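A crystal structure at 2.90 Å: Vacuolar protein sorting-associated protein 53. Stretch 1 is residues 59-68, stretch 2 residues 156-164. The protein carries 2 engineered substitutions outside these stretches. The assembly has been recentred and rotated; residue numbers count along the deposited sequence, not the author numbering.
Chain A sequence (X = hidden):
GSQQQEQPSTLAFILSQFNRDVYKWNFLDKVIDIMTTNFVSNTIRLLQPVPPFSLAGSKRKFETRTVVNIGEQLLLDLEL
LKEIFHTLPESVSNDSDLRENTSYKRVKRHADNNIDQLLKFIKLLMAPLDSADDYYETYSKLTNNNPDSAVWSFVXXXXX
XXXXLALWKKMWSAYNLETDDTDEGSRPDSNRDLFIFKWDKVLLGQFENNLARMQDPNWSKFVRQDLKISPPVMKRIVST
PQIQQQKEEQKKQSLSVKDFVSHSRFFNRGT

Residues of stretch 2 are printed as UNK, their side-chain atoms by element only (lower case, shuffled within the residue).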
ATOM      1  N   LYS A  59      21.245   9.892   6.435  1.00 94.71           N
ATOM      2  CA  LYS A  59      20.049   9.249   7.042  1.00 88.57           C
ATOM      3  C   LYS A  59      18.713   9.249   6.284  1.00 80.35           C
ATOM      4  O   LYS A  59      18.566   9.936   5.260  1.00 79.53           O
ATOM      5  CB  LYS A  59      19.776   9.910   8.414  1.00 89.79           C
ATOM      6  CG  LYS A  59      20.851   9.690   9.468  1.00103.38           C
ATOM      7  CD  LYS A  59      20.560  10.420  10.789  1.00110.92           C
ATOM      8  CE  LYS A  59      21.761  10.270  11.733  1.00120.02           C
ATOM      9  NZ  LYS A  59      21.720  11.191  12.904  1.00116.95           N
ATOM     10  N   ARG A  60      17.751   8.471   6.812  1.00 69.81           N
ATOM     11  CA  ARG A  60      16.384   8.437   6.284  1.00 61.51           C
ATOM     12  C   ARG A  60      15.699   9.765   6.580  1.00 61.11           C
ATOM     13  O   ARG A  60      15.890  10.340   7.648  1.00 62.56           O
ATOM     14  CB  ARG A  60      15.535   7.338   6.928  1.00 54.39           C
ATOM     15  CG  ARG A  60      15.926   5.898   6.641  1.00 52.22           C
ATOM     16  CD  ARG A  60      15.988   5.533   5.150  1.00 48.73           C
ATOM     17  NE  ARG A  60      14.786   5.927   4.423  1.00 55.11           N
ATOM     18  CZ  ARG A  60      13.673   5.202   4.364  1.00 51.33           C
ATOM     19  NH1 ARG A  60      13.595   4.036   5.000  1.00 44.44           N
ATOM     20  NH2 ARG A  60      12.623   5.669   3.690  1.00 48.32           N
ATOM     21  N   LYS A  61      14.881  10.234   5.645  1.00 60.78           N
ATOM     22  CA  LYS A  61      14.122  11.471   5.810  1.00 59.54           C
ATOM     23  C   LYS A  61      13.314  11.498   7.139  1.00 55.06           C
ATOM     24  O   LYS A  61      13.200  12.557   7.750  1.00 56.84           O
ATOM     25  CB  LYS A  61      13.230  11.678   4.578  1.00 61.73           C
ATOM     26  CG  LYS A  61      12.476  13.012   4.474  1.00 75.19           C
ATOM     27  CD  LYS A  61      11.440  12.941   3.330  1.00 91.72           C
ATOM     28  CE  LYS A  61      10.558  14.199   3.217  1.00 97.20           C
ATOM     29  NZ  LYS A  61       9.436  13.965   2.240  1.00 91.94           N
ATOM     30  N   PHE A  62      12.769  10.360   7.586  1.00 50.98           N
ATOM     31  CA  PHE A  62      12.041  10.272   8.867  1.00 48.81           C
ATOM     32  C   PHE A  62      12.445   9.099   9.761  1.00 53.43           C
ATOM     33  O   PHE A  62      12.730   8.013   9.256  1.00 58.61           O
ATOM     34  CB  PHE A  62      10.571  10.036   8.628  1.00 45.37           C
ATOM     35  CG  PHE A  62       9.908  11.055   7.766  1.00 49.46           C
ATOM     36  CD1 PHE A  62       9.504  10.719   6.476  1.00 42.24           C
ATOM     37  CD2 PHE A  62       9.656  12.340   8.242  1.00 47.62           C
ATOM     38  CE1 PHE A  62       8.869  11.643   5.671  1.00 43.69           C
ATOM     39  CE2 PHE A  62       9.035  13.276   7.430  1.00 48.34           C
ATOM     40  CZ  PHE A  62       8.632  12.926   6.148  1.00 43.65           C
ATOM     41  N   GLU A  63      12.428   9.298  11.082  1.00 55.38           N
ATOM     42  CA  GLU A  63      12.652   8.205  12.035  1.00 57.01           C
ATOM     43  C   GLU A  63      11.395   7.337  12.032  1.00 53.33           C
ATOM     44  O   GLU A  63      10.305   7.830  11.727  1.00 53.65           O
ATOM     45  CB  GLU A  63      12.832   8.742  13.455  1.00 62.03           C
ATOM     46  CG  GLU A  63      14.080   9.597  13.737  1.00 81.56           C
ATOM     47  CD  GLU A  63      14.161  10.070  15.209  1.00100.87           C
ATOM     48  OE1 GLU A  63      13.201   9.822  15.995  1.00101.19           O
ATOM     49  OE2 GLU A  63      15.191  10.692  15.579  1.00108.01           O
ATOM     50  N   THR A  64      11.514   6.060  12.387  1.00 52.70           N
ATOM     51  CA  THR A  64      10.331   5.170  12.392  1.00 49.18           C
ATOM     52  C   THR A  64       9.232   5.701  13.302  1.00 48.33           C
ATOM     53  O   THR A  64       8.065   5.578  12.946  1.00 44.30           O
ATOM     54  CB  THR A  64      10.640   3.722  12.848  1.00 51.39           C
ATOM     55  OG1 THR A  64      11.374   3.794  14.073  1.00 52.39           O
ATOM     56  CG2 THR A  64      11.437   2.931  11.796  1.00 43.91           C
ATOM     57  N   ARG A  65       9.599   6.269  14.465  1.00 48.67           N
ATOM     58  CA  ARG A  65       8.603   6.837  15.387  1.00 51.14           C
ATOM     59  C   ARG A  65       7.745   7.867  14.667  1.00 48.02           C
ATOM     60  O   ARG A  65       6.526   7.884  14.833  1.00 46.91           O
ATOM     61  CB  ARG A  65       9.219   7.444  16.659  1.00 55.15           C
ATOM     62  CG  ARG A  65       9.793   6.389  17.652  1.00 85.37           C
ATOM     63  CD  ARG A  65      10.511   7.002  18.905  1.00111.52           C
ATOM     64  NE  ARG A  65      11.344   6.033  19.660  1.00125.85           N
ATOM     65  CZ  ARG A  65      12.051   6.317  20.770  1.00136.31           C
ATOM     66  NH1 ARG A  65      12.031   7.544  21.284  1.00140.76           N
ATOM     67  NH2 ARG A  65      12.782   5.377  21.381  1.00131.76           N
ATOM     68  N   THR A  66       8.372   8.689  13.830  1.00 44.93           N
ATOM     69  CA  THR A  66       7.642   9.734  13.132  1.00 44.33           C
ATOM     70  C   THR A  66       6.732   9.155  12.057  1.00 41.89           C
ATOM     71  O   THR A  66       5.621   9.645  11.823  1.00 41.33           O
ATOM     72  CB  THR A  66       8.583  10.783  12.528  1.00 45.37           C
ATOM     73  OG1 THR A  66       9.514  11.203  13.518  1.00 47.90           O
ATOM     74  CG2 THR A  66       7.790  11.981  12.066  1.00 45.61           C
ATOM     75  N   VAL A  67       7.215   8.115  11.400  1.00 40.78           N
ATOM     76  CA  VAL A  67       6.418   7.431  10.398  1.00 38.88           C
ATOM     77  C   VAL A  67       5.149   6.916  11.069  1.00 38.62           C
ATOM     78  O   VAL A  67       4.052   7.113  10.545  1.00 37.63           O
ATOM     79  CB  VAL A  67       7.222   6.318   9.717  1.00 38.48           C
ATOM     80  CG1 VAL A  67       6.352   5.459   8.803  1.00 37.04           C
ATOM     81  CG2 VAL A  67       8.381   6.939   8.957  1.00 39.12           C
ATOM     82  N   VAL A  68       5.289   6.302  12.238  1.00 39.88           N
ATOM     83  CA  VAL A  68       4.120   5.868  12.986  1.00 40.38           C
ATOM     84  C   VAL A  68       3.140   7.047  13.178  1.00 40.70           C
ATOM     85  O   VAL A  68       1.957   6.894  12.863  1.00 40.01           O
ATOM     86  CB  VAL A  68       4.487   5.218  14.329  1.00 42.44           C
ATOM     87  CG1 VAL A  68       3.260   4.650  15.002  1.00 43.39           C
ATOM     88  CG2 VAL A  68       5.388   4.105  14.076  1.00 42.35           C
ATOM     89  N   UNK A 156       8.921  -2.421   4.397  1.00 35.43           N
ATOM     90  CA  UNK A 156       9.891  -2.135   5.459  1.00 36.04           C
ATOM     91  C   UNK A 156      10.656  -0.808   5.254  1.00 36.52           C
ATOM     92  O   UNK A 156      10.874  -0.023   6.194  1.00 36.76           O
ATOM     93  c   UNK A 156      11.829  -3.236   6.801  1.00 38.20           C
ATOM     94  c   UNK A 156      11.033  -3.205   8.117  1.00 37.51           C
ATOM     95  c   UNK A 156      10.879  -3.302   5.599  1.00 38.60           C
ATOM     96  c   UNK A 156      12.777  -4.418   6.761  1.00 39.13           C
ATOM     97  N   UNK A 157      11.073  -0.566   4.018  1.00 36.94           N
ATOM     98  CA  UNK A 157      11.749   0.664   3.725  1.00 37.64           C
ATOM     99  C   UNK A 157      10.774   1.804   3.999  1.00 36.85           C
ATOM    100  O   UNK A 157      11.128   2.781   4.637  1.00 37.39           O
ATOM    101  c   UNK A 157      12.216   0.670   2.291  1.00 38.39           C
ATOM    102  N   UNK A 158       9.526   1.659   3.563  1.00 35.79           N
ATOM    103  CA  UNK A 158       8.547   2.725   3.768  1.00 35.18           C
ATOM    104  C   UNK A 158       8.364   2.978   5.244  1.00 36.74           C
ATOM    105  O   UNK A 158       8.186   4.127   5.638  1.00 41.41           O
ATOM    106  c   UNK A 158       7.209   2.448   3.071  1.00 34.23           C
ATOM    107  c   UNK A 158       7.398   2.479   1.567  1.00 34.69           C
ATOM    108  c   UNK A 158       7.642   3.893   1.139  1.00 35.30           C
ATOM    109  c   UNK A 158       6.246   1.887   0.856  1.00 34.10           C
ATOM    110  N   UNK A 159       8.419   1.915   6.049  1.00 34.98           N
ATOM    111  CA  UNK A 159       8.303   2.033   7.498  1.00 35.59           C
ATOM    112  C   UNK A 159       9.366   2.953   8.114  1.00 37.62           C
ATOM    113  O   UNK A 159       9.193   3.416   9.246  1.00 39.07           O
ATOM    114  c   UNK A 159       8.337   0.677   8.162  1.00 35.25           C
ATOM    115  c   UNK A 159       7.200  -1.198   9.141  1.00 37.31           C
ATOM    116  n   UNK A 159       5.748  -0.114  10.830  1.00 34.91           N
ATOM    117  c   UNK A 159       6.038  -1.367  10.051  1.00 37.13           C
ATOM    118  c   UNK A 159       7.017  -0.000   8.225  1.00 34.38           C
ATOM    119  N   UNK A 160      10.456   3.201   7.388  1.00 37.27           N
ATOM    120  CA  UNK A 160      11.456   4.171   7.828  1.00 41.35           C
ATOM    121  C   UNK A 160      12.776   3.650   8.339  1.00 47.61           C
ATOM    122  O   UNK A 160      13.658   4.432   8.701  1.00 53.88           O
ATOM    123  N   UNK A 161      12.907   2.322   8.370  1.00 51.02           N
ATOM    124  CA  UNK A 161      14.104   1.598   8.850  1.00 46.33           C
ATOM    125  C   UNK A 161      15.344   2.143   8.127  1.00 46.24           C
ATOM    126  O   UNK A 161      15.274   2.482   6.951  1.00 44.64           O
ATOM    127  c   UNK A 161      14.855  -2.165   8.843  1.00 62.62           C
ATOM    128  c   UNK A 161      14.824  -0.752   9.384  1.00 50.22           C
ATOM    129  c   UNK A 161      14.198  -0.264   7.107  1.00 50.37           C
ATOM    130  c   UNK A 161      13.918   0.093   8.564  1.00 42.26           C
ATOM    131  N   UNK A 162      16.467   2.310   8.838  1.00 50.84           N
ATOM    132  CA  UNK A 162      17.648   2.779   8.071  1.00 52.18           C
ATOM    133  C   UNK A 162      18.299   1.641   7.301  1.00 52.89           C
ATOM    134  O   UNK A 162      17.883   0.495   7.434  1.00 53.92           O
ATOM    135  c   UNK A 162      18.133   2.636  10.429  1.00 54.64           C
ATOM    136  c   UNK A 162      16.656   2.422  10.299  1.00 52.08           C
ATOM    137  c   UNK A 162      18.589   3.321   9.146  1.00 52.41           C
ATOM    138  N   UNK A 163      19.289   1.954   6.476  1.00 56.86           N
ATOM    139  CA  UNK A 163      20.001   0.929   5.686  1.00 58.82           C
ATOM    140  C   UNK A 163      21.026   0.142   6.510  1.00 62.68           C
ATOM    141  O   UNK A 163      22.231   0.157   6.218  1.00 64.69           O
ATOM    142  c   UNK A 163      19.670   2.125   3.465  1.00 61.35           C
ATOM    143  c   UNK A 163      17.332  -0.379   1.803  1.00 57.59           C
ATOM    144  c   UNK A 163      19.482   3.451   3.125  1.00 57.21           C
ATOM    145  n   UNK A 163      18.465   3.559   2.205  1.00 53.88           N
ATOM    146  c   UNK A 163      16.623   0.562   1.040  1.00 45.71           C
ATOM    147  c   UNK A 163      18.693   1.382   2.731  1.00 57.93           C
ATOM    148  c   UNK A 163      18.369   0.014   2.650  1.00 56.05           C
ATOM    149  c   UNK A 163      16.918   1.905   1.106  1.00 51.88           C
ATOM    150  c   UNK A 163      20.667   1.553   4.446  1.00 59.95           C
ATOM    151  c   UNK A 163      17.957   2.306   1.956  1.00 51.04           C
ATOM    152  N   UNK A 164      20.524  -0.538   7.541  1.00 63.27           N
ATOM    153  CA  UNK A 164      21.335  -1.340   8.452  1.00 64.92           C
ATOM    154  C   UNK A 164      21.115  -2.801   8.108  1.00 60.32           C
ATOM    155  O   UNK A 164      20.095  -3.398   8.468  1.00 57.71           O
ATOM    156  c   UNK A 164      20.948  -1.036   9.911  1.00 69.05           C
ATOM    157  o   UNK A 164      22.912  -2.243  10.607  1.00 99.83           O
ATOM    158  c   UNK A 164      21.784  -1.806  10.933  1.00 81.43           C
ATOM    159  o   UNK A 164      21.309  -1.964  12.081  1.00 90.50           O
TER

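Position 156 carries four side-chain carbons, forked at the second. They lie in the helix that opens this stretch, and CA-to-CB points away from stretch 1, which they do not touch. A fork at the second carbon, with no other element, is leucine: L156.

Position 157 has one side-chain carbon and nothing more. Its backbone matters more than its methyl group. The carbonyl O of 157 accepts a hydrogen bond from R60 NH1 at 2.8 Å, with an N-H...O angle of 168°. R60 NH2 adds a weak bond to the same O of 157 at 3.4 Å. A lone carbon is alanine, A157.

Position 158 again has four carbons forked at the second, and CA-to-CB points away from stretch 1. Contact is made through the backbone: the O of 158 lies 3.9 Å from V67 CG1. It is a second leucine, L158.

Position 159 shows four carbons in a row ending in a nitrogen. CA-to-CB points away from stretch 1. The carbonyl faces aliphatic groups, with the O of 159 3.4 Å from T64 CG2 and 3.5 Å from V67 CG1. An unbranched chain of this length with a terminal nitrogen is lysine, K159. Its NZ is hydrogen-bonded elsewhere in the structure.

Position 160 has no side-chain atoms. Its phi is 107°, and the N of 160 bonds to A157 O at 2.9 Å and weakly to L156 O at 3.5 Å, a Schellman motif closing the helix. The CA of 160 comes within 4.8 Å of T64 CA. The O of 160 lies 3.4 Å from R60 CG. An ideal CB at 160 would sit 3.1 Å from V67 CG2 and 3.5 Å from T64 CA, both tight, and would also jam against the preceding carbonyl O. This is glycine, G160.

Position 161 has four carbons, forked at the first, with one arm two carbons long. CA-to-CB points away, but the O of 161 accepts a hydrogen bond from R60 NH1 at 3.0 Å. The branching pattern is isoleucine, I161.

Position 162 has three carbons closing a ring onto the backbone N. The CA of 162 lies 3.8 Å from R60 CG, and the CB of 162 lies 4.5 Å from R60 CG. This is proline, P162.

Position 163 has one carbon followed by fused five- and six-membered rings holding eight carbons and one nitrogen. The side-chain end comes nearer to stretch 1 than its CB direction suggests, with the ring nitrogen of 163 4.3 Å from R60 CD. Only tryptophan fits: W163.

Position 164 has two carbons, the second carrying two oxygens. It sits at the N-cap position of the next helix, out of reach of stretch 1. This is aspartate, D164.

The contact buries 428 Å², both sides summed, and centres on R60 and G160. R60 uses NH1 to bridge A157 O and I161 O, both at the edge of its guanidinium. It thus ties the last helical turn to the chain that leaves it. Beside this, T64 and V67 pack against the helix end, where glycine leaves room for the close backbone approach.

Stretch 2, residues 156-164: LALKGIPWD
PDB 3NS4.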